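Local coordinates for protein glucose-6-phosphate isomerase (Chlamydia trachomatis D/UW-3/CX, PDB 6OTU) that catalyses the reversible isomerisation of glucose-6-phosphate to fructose-6-phosphate, a step of sugar phosphate metabolism, at residues G90-R95 against S103-H108; A113-Q118 against F293-A298; Q172-S177 against H408-L413. All blocks are in the same frame, centred on the assembly; numbering follows the deposited sequence.

Contact 1: G90-R95 against S103-H108; sequences GAIMNR and SRPVLH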
loop_
_atom_site.group_PDB
_atom_site.type_symbol
_atom_site.label_atom_id
_atom_site.label_comp_id
_atom_site.label_asym_id
_atom_site.label_seq_id
_atom_site.Cartn_x
_atom_site.Cartn_y
_atom_site.Cartn_z
ATOM N N GLY A 90 13.830 16.210 26.307
ATOM C CA GLY A 90 14.764 16.891 25.444
ATOM C C GLY A 90 16.170 16.319 25.362
ATOM O O GLY A 90 17.052 16.996 24.820
ATOM N N ALA A 91 16.415 15.102 25.854
ATOM C CA ALA A 91 17.765 14.544 25.804
ATOM C C ALA A 91 18.207 14.268 24.358
ATOM O O ALA A 91 17.397 14.169 23.430
ATOM C CB ALA A 91 17.851 13.259 26.632
ATOM N N ILE A 92 19.521 14.137 24.177
ATOM C CA ILE A 92 20.091 13.859 22.856
ATOM C C ILE A 92 19.881 12.392 22.480
ATOM O O ILE A 92 20.765 11.553 22.690
ATOM C CB ILE A 92 21.589 14.223 22.815
ATOM C CG1 ILE A 92 21.817 15.622 23.395
ATOM C CG2 ILE A 92 22.122 14.127 21.392
ATOM C CD1 ILE A 92 21.390 16.742 22.460
ATOM N N MET A 93 18.727 12.070 21.897
ATOM C CA MET A 93 18.451 10.692 21.516
ATOM C C MET A 93 18.846 10.373 20.076
ATOM O O MET A 93 19.048 9.201 19.742
ATOM C CB MET A 93 16.962 10.378 21.732
ATOM C CG MET A 93 16.431 10.766 23.118
ATOM S SD MET A 93 17.087 9.743 24.465
ATOM C CE MET A 93 16.466 8.120 23.995
ATOM N N ASN A 94 18.971 11.373 19.218
ATOM C CA ASN A 94 19.337 11.149 17.819
ATOM C C ASN A 94 20.858 11.224 17.736
ATOM O O ASN A 94 21.431 12.277 17.461
ATOM C CB ASN A 94 18.649 12.182 16.935
ATOM C CG ASN A 94 19.025 12.063 15.485
ATOM O OD1 ASN A 94 19.699 11.119 15.083
ATOM N ND2 ASN A 94 18.565 13.015 14.675
ATOM N N ARG A 95 21.532 10.105 17.993
ATOM C CA ARG A 95 22.985 10.111 17.878
ATOM C C ARG A 95 23.516 8.687 17.863
ATOM O O ARG A 95 22.883 7.759 18.370
ATOM C CB ARG A 95 23.638 10.897 19.015
ATOM C CG ARG A 95 23.523 10.245 20.367
ATOM C CD ARG A 95 24.364 11.010 21.390
ATOM N NE ARG A 95 25.786 11.059 21.049
ATOM C CZ ARG A 95 26.748 10.530 21.800
ATOM N NH1 ARG A 95 26.433 9.910 22.932
ATOM N NH2 ARG A 95 28.022 10.624 21.421
ATOM N N SER A 103 23.336 13.921 16.167
ATOM C CA SER A 103 23.577 14.298 17.568
ATOM C C SER A 103 22.680 15.460 18.020
ATOM O O SER A 103 23.136 16.571 18.268
ATOM C CB SER A 103 25.057 14.640 17.786
ATOM O OG SER A 103 25.360 14.695 19.167
ATOM N N ARG A 104 21.390 15.178 18.186
ATOM C CA ARG A 104 20.472 16.250 18.550
ATOM C C ARG A 104 19.270 15.652 19.262
ATOM O O ARG A 104 19.077 14.431 19.252
ATOM C CB ARG A 104 20.040 17.058 17.318
ATOM C CG ARG A 104 19.429 16.261 16.210
ATOM C CD ARG A 104 19.716 16.967 14.900
ATOM N NE ARG A 104 18.756 16.638 13.857
ATOM C CZ ARG A 104 18.895 16.982 12.579
ATOM N NH1 ARG A 104 19.958 17.673 12.180
ATOM N NH2 ARG A 104 17.969 16.628 11.696
ATOM N N PRO A 105 18.460 16.484 19.921
ATOM C CA PRO A 105 17.228 15.985 20.546
ATOM C C PRO A 105 16.167 15.611 19.520
ATOM O O PRO A 105 16.276 15.876 18.321
ATOM C CB PRO A 105 16.753 17.161 21.407
ATOM C CG PRO A 105 17.468 18.348 20.881
ATOM C CD PRO A 105 18.773 17.857 20.355
ATOM N N VAL A 106 15.101 15.003 20.048
ATOM C CA VAL A 106 13.991 14.411 19.306
ATOM C C VAL A 106 12.702 14.910 19.949
ATOM O O VAL A 106 12.273 14.396 20.990
ATOM C CB VAL A 106 14.097 12.872 19.336
ATOM C CG1 VAL A 106 12.902 12.206 18.687
ATOM C CG2 VAL A 106 15.409 12.437 18.695
ATOM N N LEU A 107 12.083 15.934 19.356
ATOM C CA LEU A 107 11.158 16.758 20.129
ATOM C C LEU A 107 9.819 16.991 19.427
ATOM O O LEU A 107 9.184 18.032 19.628
ATOM C CB LEU A 107 11.828 18.086 20.485
ATOM C CG LEU A 107 12.716 17.963 21.727
ATOM C CD1 LEU A 107 13.631 19.180 21.868
ATOM C CD2 LEU A 107 11.823 17.802 22.956
ATOM N N HIS A 108 9.340 16.019 18.644
ATOM C CA HIS A 108 7.999 16.157 18.082
ATOM C C HIS A 108 6.918 16.206 19.171
ATOM O O HIS A 108 5.905 16.892 18.986
ATOM C CB HIS A 108 7.722 15.040 17.075
ATOM C CG HIS A 108 8.029 13.668 17.589
ATOM N ND1 HIS A 108 9.313 13.172 17.667
ATOM C CD2 HIS A 108 7.216 12.687 18.046
ATOM C CE1 HIS A 108 9.276 11.943 18.152
ATOM N NE2 HIS A 108 8.017 11.630 18.400
HETATM O O HOH W 1 15.054 14.555 22.731
HETATM O O HOH W 2 16.280 14.760 15.707
#

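Contact 2: A113-Q118 against F293-A298; sequences AWVRDQ and FLQGAA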
loop_
_atom_site.group_PDB
_atom_site.type_symbol
_atom_site.label_atom_id
_atom_site.label_comp_id
_atom_site.label_asym_id
_atom_site.label_seq_id
_atom_site.Cartn_x
_atom_site.Cartn_y
_atom_site.Cartn_z
ATOM N N ALA A 113 2.929 19.552 23.280
ATOM C CA ALA A 113 2.930 19.523 24.743
ATOM C C ALA A 113 2.293 20.777 25.342
ATOM O O ALA A 113 1.753 20.730 26.455
ATOM C CB ALA A 113 4.364 19.338 25.259
ATOM N N TRP A 114 2.319 21.896 24.613
ATOM C CA TRP A 114 1.867 23.164 25.173
ATOM C C TRP A 114 0.358 23.251 25.333
ATOM O O TRP A 114 -0.107 24.215 25.948
ATOM C CB TRP A 114 2.338 24.333 24.313
ATOM C CG TRP A 114 1.757 24.328 22.930
ATOM C CD1 TRP A 114 2.277 23.705 21.822
ATOM C CD2 TRP A 114 0.552 24.977 22.498
ATOM N NE1 TRP A 114 1.457 23.914 20.736
ATOM C CE2 TRP A 114 0.399 24.702 21.117
ATOM C CE3 TRP A 114 -0.410 25.769 23.138
ATOM C CZ2 TRP A 114 -0.684 25.189 20.369
ATOM C CZ3 TRP A 114 -1.493 26.253 22.390
ATOM C CH2 TRP A 114 -1.612 25.961 21.023
ATOM N N VAL A 115 -0.421 22.299 24.798
ATOM C CA VAL A 115 -1.867 22.384 24.983
ATOM C C VAL A 115 -2.324 21.804 26.310
ATOM O O VAL A 115 -3.508 21.926 26.648
ATOM C CB VAL A 115 -2.682 21.697 23.872
ATOM C CG1 VAL A 115 -2.238 22.186 22.524
ATOM C CG2 VAL A 115 -2.569 20.195 23.993
ATOM N N ARG A 116 -1.432 21.173 27.071
ATOM C CA ARG A 116 -1.733 20.762 28.436
ATOM C C ARG A 116 -0.545 21.108 29.313
ATOM O O ARG A 116 0.604 20.906 28.914
ATOM C CB ARG A 116 -2.056 19.259 28.534
ATOM C CG ARG A 116 -1.105 18.338 27.782
ATOM C CD ARG A 116 -1.736 16.957 27.585
ATOM N NE ARG A 116 -1.866 16.210 28.837
ATOM C CZ ARG A 116 -2.809 15.304 29.083
ATOM N NH1 ARG A 116 -2.834 14.674 30.251
ATOM N NH2 ARG A 116 -3.730 15.030 28.168
ATOM N N ASP A 117 -0.830 21.635 30.501
ATOM C CA ASP A 117 0.219 22.072 31.416
ATOM C C ASP A 117 1.304 21.016 31.560
ATOM O O ASP A 117 1.022 19.820 31.684
ATOM C CB ASP A 117 -0.378 22.385 32.785
ATOM C CG ASP A 117 -1.217 23.632 32.771
ATOM O OD1 ASP A 117 -0.982 24.494 31.900
ATOM O OD2 ASP A 117 -2.119 23.749 33.624
ATOM N N GLN A 118 2.554 21.468 31.543
ATOM C CA GLN A 118 3.669 20.538 31.574
ATOM C C GLN A 118 4.901 21.239 32.120
ATOM O O GLN A 118 5.007 22.467 32.085
ATOM C CB GLN A 118 3.947 19.970 30.185
ATOM C CG GLN A 118 4.093 18.471 30.172
ATOM C CD GLN A 118 3.954 17.906 28.781
ATOM O OE1 GLN A 118 2.977 18.184 28.077
ATOM N NE2 GLN A 118 4.935 17.113 28.368
ATOM N N PHE A 293 -6.862 18.135 17.294
ATOM C CA PHE A 293 -5.875 17.160 16.839
ATOM C C PHE A 293 -4.638 17.157 17.739
ATOM O O PHE A 293 -4.131 16.087 18.097
ATOM C CB PHE A 293 -5.523 17.495 15.387
ATOM C CG PHE A 293 -4.280 16.835 14.854
ATOM C CD1 PHE A 293 -4.220 15.460 14.673
ATOM C CD2 PHE A 293 -3.202 17.608 14.450
ATOM C CE1 PHE A 293 -3.086 14.850 14.120
ATOM C CE2 PHE A 293 -2.065 17.023 13.921
ATOM C CZ PHE A 293 -2.005 15.628 13.749
ATOM N N LEU A 294 -4.143 18.351 18.118
ATOM C CA LEU A 294 -2.994 18.436 19.020
ATOM C C LEU A 294 -3.325 17.887 20.404
ATOM O O LEU A 294 -2.494 17.203 21.016
ATOM C CB LEU A 294 -2.489 19.885 19.146
ATOM C CG LEU A 294 -1.869 20.610 17.944
ATOM C CD1 LEU A 294 -1.158 21.932 18.341
ATOM C CD2 LEU A 294 -0.940 19.687 17.129
ATOM N N GLN A 295 -4.519 18.192 20.929
ATOM C CA GLN A 295 -4.878 17.681 22.250
ATOM C C GLN A 295 -4.920 16.155 22.260
ATOM O O GLN A 295 -4.497 15.526 23.237
ATOM C CB GLN A 295 -6.214 18.270 22.699
ATOM C CG GLN A 295 -6.125 19.766 22.988
ATOM C CD GLN A 295 -7.483 20.411 23.216
ATOM O OE1 GLN A 295 -8.459 20.121 22.516
ATOM N NE2 GLN A 295 -7.550 21.301 24.200
ATOM N N GLY A 296 -5.380 15.537 21.166
ATOM C CA GLY A 296 -5.397 14.080 21.109
ATOM C C GLY A 296 -4.005 13.475 21.148
ATOM O O GLY A 296 -3.762 12.486 21.843
ATOM N N ALA A 297 -3.072 14.065 20.409
ATOM C CA ALA A 297 -1.687 13.613 20.463
ATOM C C ALA A 297 -1.070 13.848 21.848
ATOM O O ALA A 297 -0.468 12.938 22.437
ATOM C CB ALA A 297 -0.885 14.314 19.370
ATOM N N ALA A 298 -1.221 15.052 22.399
ATOM C CA ALA A 298 -0.622 15.323 23.709
ATOM C C ALA A 298 -1.140 14.370 24.784
ATOM O O ALA A 298 -0.397 13.998 25.702
ATOM C CB ALA A 298 -0.888 16.767 24.116
HETATM O O HOH W 3 -4.423 16.816 25.961
#

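Contact 3: Q172-S177 against H408-L413; sequences QGSCPS and HNQRGL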
loop_
_atom_site.group_PDB
_atom_site.type_symbol
_atom_site.label_atom_id
_atom_site.label_comp_id
_atom_site.label_asym_id
_atom_site.label_seq_id
_atom_site.Cartn_x
_atom_site.Cartn_y
_atom_site.Cartn_z
ATOM N N GLN A 172 -11.469 14.532 7.244
ATOM C CA GLN A 172 -12.397 15.011 6.225
ATOM C C GLN A 172 -13.850 14.650 6.543
ATOM O O GLN A 172 -14.756 15.435 6.260
ATOM C CB GLN A 172 -11.973 14.436 4.879
ATOM C CG GLN A 172 -12.530 15.110 3.660
ATOM C CD GLN A 172 -12.099 14.380 2.387
ATOM O OE1 GLN A 172 -12.204 13.151 2.291
ATOM N NE2 GLN A 172 -11.598 15.133 1.411
ATOM N N GLY A 173 -14.089 13.485 7.158
ATOM C CA GLY A 173 -15.448 13.049 7.423
ATOM C C GLY A 173 -16.101 13.696 8.624
ATOM O O GLY A 173 -17.330 13.643 8.752
ATOM N N SER A 174 -15.312 14.316 9.498
ATOM C CA SER A 174 -15.820 14.916 10.722
ATOM C C SER A 174 -16.008 16.422 10.628
ATOM O O SER A 174 -16.859 16.962 11.334
ATOM C CB SER A 174 -14.877 14.622 11.898
ATOM O OG SER A 174 -14.319 13.332 11.812
ATOM N N CYS A 175 -15.238 17.121 9.793
ATOM C CA CYS A 175 -15.210 18.580 9.842
ATOM C C CYS A 175 -15.786 19.135 8.556
ATOM O O CYS A 175 -15.244 18.856 7.471
ATOM C CB CYS A 175 -13.786 19.088 10.037
ATOM S SG CYS A 175 -12.935 18.305 11.412
ATOM N N PRO A 176 -16.861 19.918 8.628
ATOM C CA PRO A 176 -17.407 20.544 7.415
ATOM C C PRO A 176 -16.373 21.456 6.772
ATOM O O PRO A 176 -15.668 22.200 7.458
ATOM C CB PRO A 176 -18.611 21.341 7.931
ATOM C CG PRO A 176 -18.781 20.945 9.387
ATOM C CD PRO A 176 -17.471 20.439 9.859
ATOM N N SER A 177 -16.276 21.380 5.444
ATOM C CA SER A 177 -15.268 22.130 4.707
ATOM C C SER A 177 -15.659 22.181 3.234
ATOM O O SER A 177 -16.121 21.184 2.681
ATOM C CB SER A 177 -13.878 21.492 4.879
ATOM O OG SER A 177 -12.995 21.836 3.820
ATOM N N HIS A 408 -18.757 3.835 15.033
ATOM C CA HIS A 408 -19.673 4.741 14.357
ATOM C C HIS A 408 -18.993 5.401 13.180
ATOM O O HIS A 408 -17.783 5.635 13.193
ATOM C CB HIS A 408 -20.191 5.835 15.294
ATOM C CG HIS A 408 -21.045 5.312 16.391
ATOM N ND1 HIS A 408 -22.347 4.911 16.185
ATOM C CD2 HIS A 408 -20.780 5.092 17.698
ATOM C CE1 HIS A 408 -22.848 4.467 17.323
ATOM N NE2 HIS A 408 -21.921 4.576 18.258
ATOM N N ASN A 409 -19.789 5.712 12.163
ATOM C CA ASN A 409 -19.227 6.367 10.996
ATOM C C ASN A 409 -19.037 7.865 11.257
ATOM O O ASN A 409 -19.540 8.437 12.241
ATOM C CB ASN A 409 -20.100 6.113 9.764
ATOM C CG ASN A 409 -21.509 6.661 9.904
ATOM O OD1 ASN A 409 -21.711 7.873 10.027
ATOM N ND2 ASN A 409 -22.501 5.766 9.847
ATOM N N GLN A 410 -18.277 8.503 10.366
ATOM C CA GLN A 410 -18.002 9.926 10.508
ATOM C C GLN A 410 -19.102 10.792 9.909
ATOM O O GLN A 410 -19.426 11.850 10.457
ATOM C CB GLN A 410 -16.669 10.283 9.847
ATOM C CG GLN A 410 -15.443 9.777 10.563
ATOM C CD GLN A 410 -14.171 10.182 9.832
ATOM O OE1 GLN A 410 -13.882 9.682 8.741
ATOM N NE2 GLN A 410 -13.423 11.118 10.414
ATOM N N ARG A 411 -19.697 10.367 8.799
ATOM C CA ARG A 411 -20.458 11.297 7.984
ATOM C C ARG A 411 -21.958 11.241 8.217
ATOM O O ARG A 411 -22.679 12.040 7.617
ATOM C CB ARG A 411 -20.157 11.051 6.512
ATOM C CG ARG A 411 -18.728 11.412 6.166
ATOM C CD ARG A 411 -18.462 11.137 4.730
ATOM N NE ARG A 411 -17.042 11.173 4.441
ATOM C CZ ARG A 411 -16.438 12.182 3.823
ATOM N NH1 ARG A 411 -17.141 13.242 3.441
ATOM N NH2 ARG A 411 -15.133 12.129 3.582
ATOM N N GLY A 412 -22.444 10.321 9.050
ATOM C CA GLY A 412 -23.849 10.284 9.404
ATOM C C GLY A 412 -24.784 9.637 8.404
ATOM O O GLY A 412 -25.998 9.696 8.611
ATOM N N LEU A 413 -24.278 9.035 7.321
ATOM C CA LEU A 413 -25.136 8.364 6.346
ATOM C C LEU A 413 -25.063 6.855 6.557
ATOM O O LEU A 413 -23.977 6.265 6.520
ATOM C CB LEU A 413 -24.762 8.702 4.903
ATOM C CG LEU A 413 -25.577 7.807 3.948
ATOM C CD1 LEU A 413 -27.026 8.262 3.886
ATOM C CD2 LEU A 413 -25.002 7.715 2.544
HETATM O O HOH W 4 -12.596 10.962 6.793
#

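Contact 1: G90-R95 against S103-H108
Asn-94 lies beside Arg-104, and their two backbones are bonded in both directions. Asn-94 N donates to Arg-104 O at 3.1 Å, and Arg-104 N donates to Asn-94 O at 3.0 Å. The side chain of Asn-94 can be followed outward from this pair. Its CB sits 3.7 Å from Val-106 CG2 and also touches Arg-104 O. CG stands anti to the backbone N (chi1 177°). The side chains of Asn-94 and Arg-104 lie side by side and point the same way. Asn-94 ND2 comes 3.7 Å from Arg-104 CG. The amide and guanidinium planes are nearly perpendicular, 86° apart. ND2 donates to Glu-102 OE1 and also to water 2 at 3.1 Å. That water donates in turn to Pro-105 O. At the other tip atom, OD1 accepts from Asn-490 ND2, so both ends of this buried amide are held.

The loop between helix 80-89 and helix 110-113 doubles back here in a single antiparallel bridge. Ser-103 and Arg-104 both face Asn-94, forming a G1 beta bulge. The loop starts at Gly-90, which ends helix 80-89 in a Schellman motif with positive phi. The side chain of Arg-104 reaches to about 8 Å from the bound glucose-6-phosphate, so this side chain, rather than the bridge itself, comes near the substrate pocket.

Ile-92 lies side by side with Pro-105 in an apolar contact, its CD1 3.5 Å from Pro-105 CD. Ile-92 CG2 packs on Arg-104 N. Further along, Pro-105 CA makes a CH...O contact of 3.4 Å with Ala-91 O.

Contact 2: A113-Q118 against F293-A298
This is apolar packing of a turn against a helix: Trp-114, Val-115 and Arg-116 rest on Leu-294, Gln-295 and Ala-298 of helix 287-303. No direct hydrogen bond joins the two segments. Val-115 is central. Its CG2 fits between Gln-295 CG, at 3.7 Å, and Ala-298 CB, at 3.8 Å. Its other methyl, CG1, faces Leu-294 CB at 4.1 Å. CG1 also sits over the centre of the Trp-114 ring, so the valine lies between the indole and the helix.

The segment 113-118 lies at and after the short helix 110-113 and makes a type I beta turn from Ala-113 to Arg-116. The turn directs Val-115 and Arg-116 at helix 287-303, well away from the active site. The Trp-114 ring comes nearer at its end. There CZ2 is 3.9 Å from Leu-294 CD1, and the ring also packs on Ser-131, Lys-132 and Ala-135 of helix 122-148.

Arg-116 uses its aliphatic part. CD lies 3.6 Å from Ala-298 CB. The chain bends at chi3 (-69°), which places NE 4.1 Å from Ala-298 O. Water 3 bridges the polar groups: it accepts from Arg-116 NH2 at 2.9 Å and donates to Gln-295 O at 3.0 Å.

Contact 3: Q172-S177 against H408-L413
Gln-172 and Gly-173 meet Arg-411 where two loops come together at the surface. The first loop belongs to a beta-alpha-beta crossover: it leaves helix 162-172 and leads into strand 180-184 of the parallel sheet. The second follows strand 401-406 of the mixed sheet. The contact therefore joins parts built on the two different sheets, the two SIS-type halves of the phosphoglucose isomerase fold.

Gln-172 comes first. Its OE1 accepts a weak bond from Arg-411 NH2 at 3.4 Å, and its NE2 is bonded to Tyr-168 OH. The amide and guanidinium planes are turned 63° apart.

Gly-173 follows, and its CA lies 3.7 Å above the centre of the Arg-411 guanidinium. With no side chain on this residue, the backbone itself packs against the flat group. Gly-173 N donates to water 4 at 3.0 Å, and the water lies 2.7 Å from Gln-410 OE1, bridging the two. Gly-173 O touches Gln-410 O at 3.2 Å, a contact of two acceptors without a bond.

Ser-174 OG accepts from Gln-410 NE2 at 2.8 Å. The hydroxyl stands 30° out of the amide plane. NE2 also donates to Ala-170 O, so the amide nitrogen is shared between Ala-170 O of the helix and Ser-174 OG.

The second loop also faces the dimer partner. Asp-190 of the second subunit accepts from the backbone N of both Gln-410 and Arg-411. The turn is closed by an Asx motif, in which Asn-409 OD1 accepts from Gly-412 N at 2.7 Å.

In the fold
Contact 1 comes first along the chain and closes before contact 2 opens, with helix 110-113 leading from one to the other. The segments of contacts 2 and 3 alternate: 172-177 falls between the two halves of contact 2, and 408-413 comes after both. The centres of contacts 1 and 2 lie about 20 Å apart. Those of contacts 2 and 3 are about 23 Å apart. Contacts 1 and 3, on opposite sides of the chain's centre, have centres about 37 Å apart. No two of them touch. The series runs from the substrate side, through packing beside helix 287-303, to the subunit interface. Helix 466-487 touches residues of all three and is their common element.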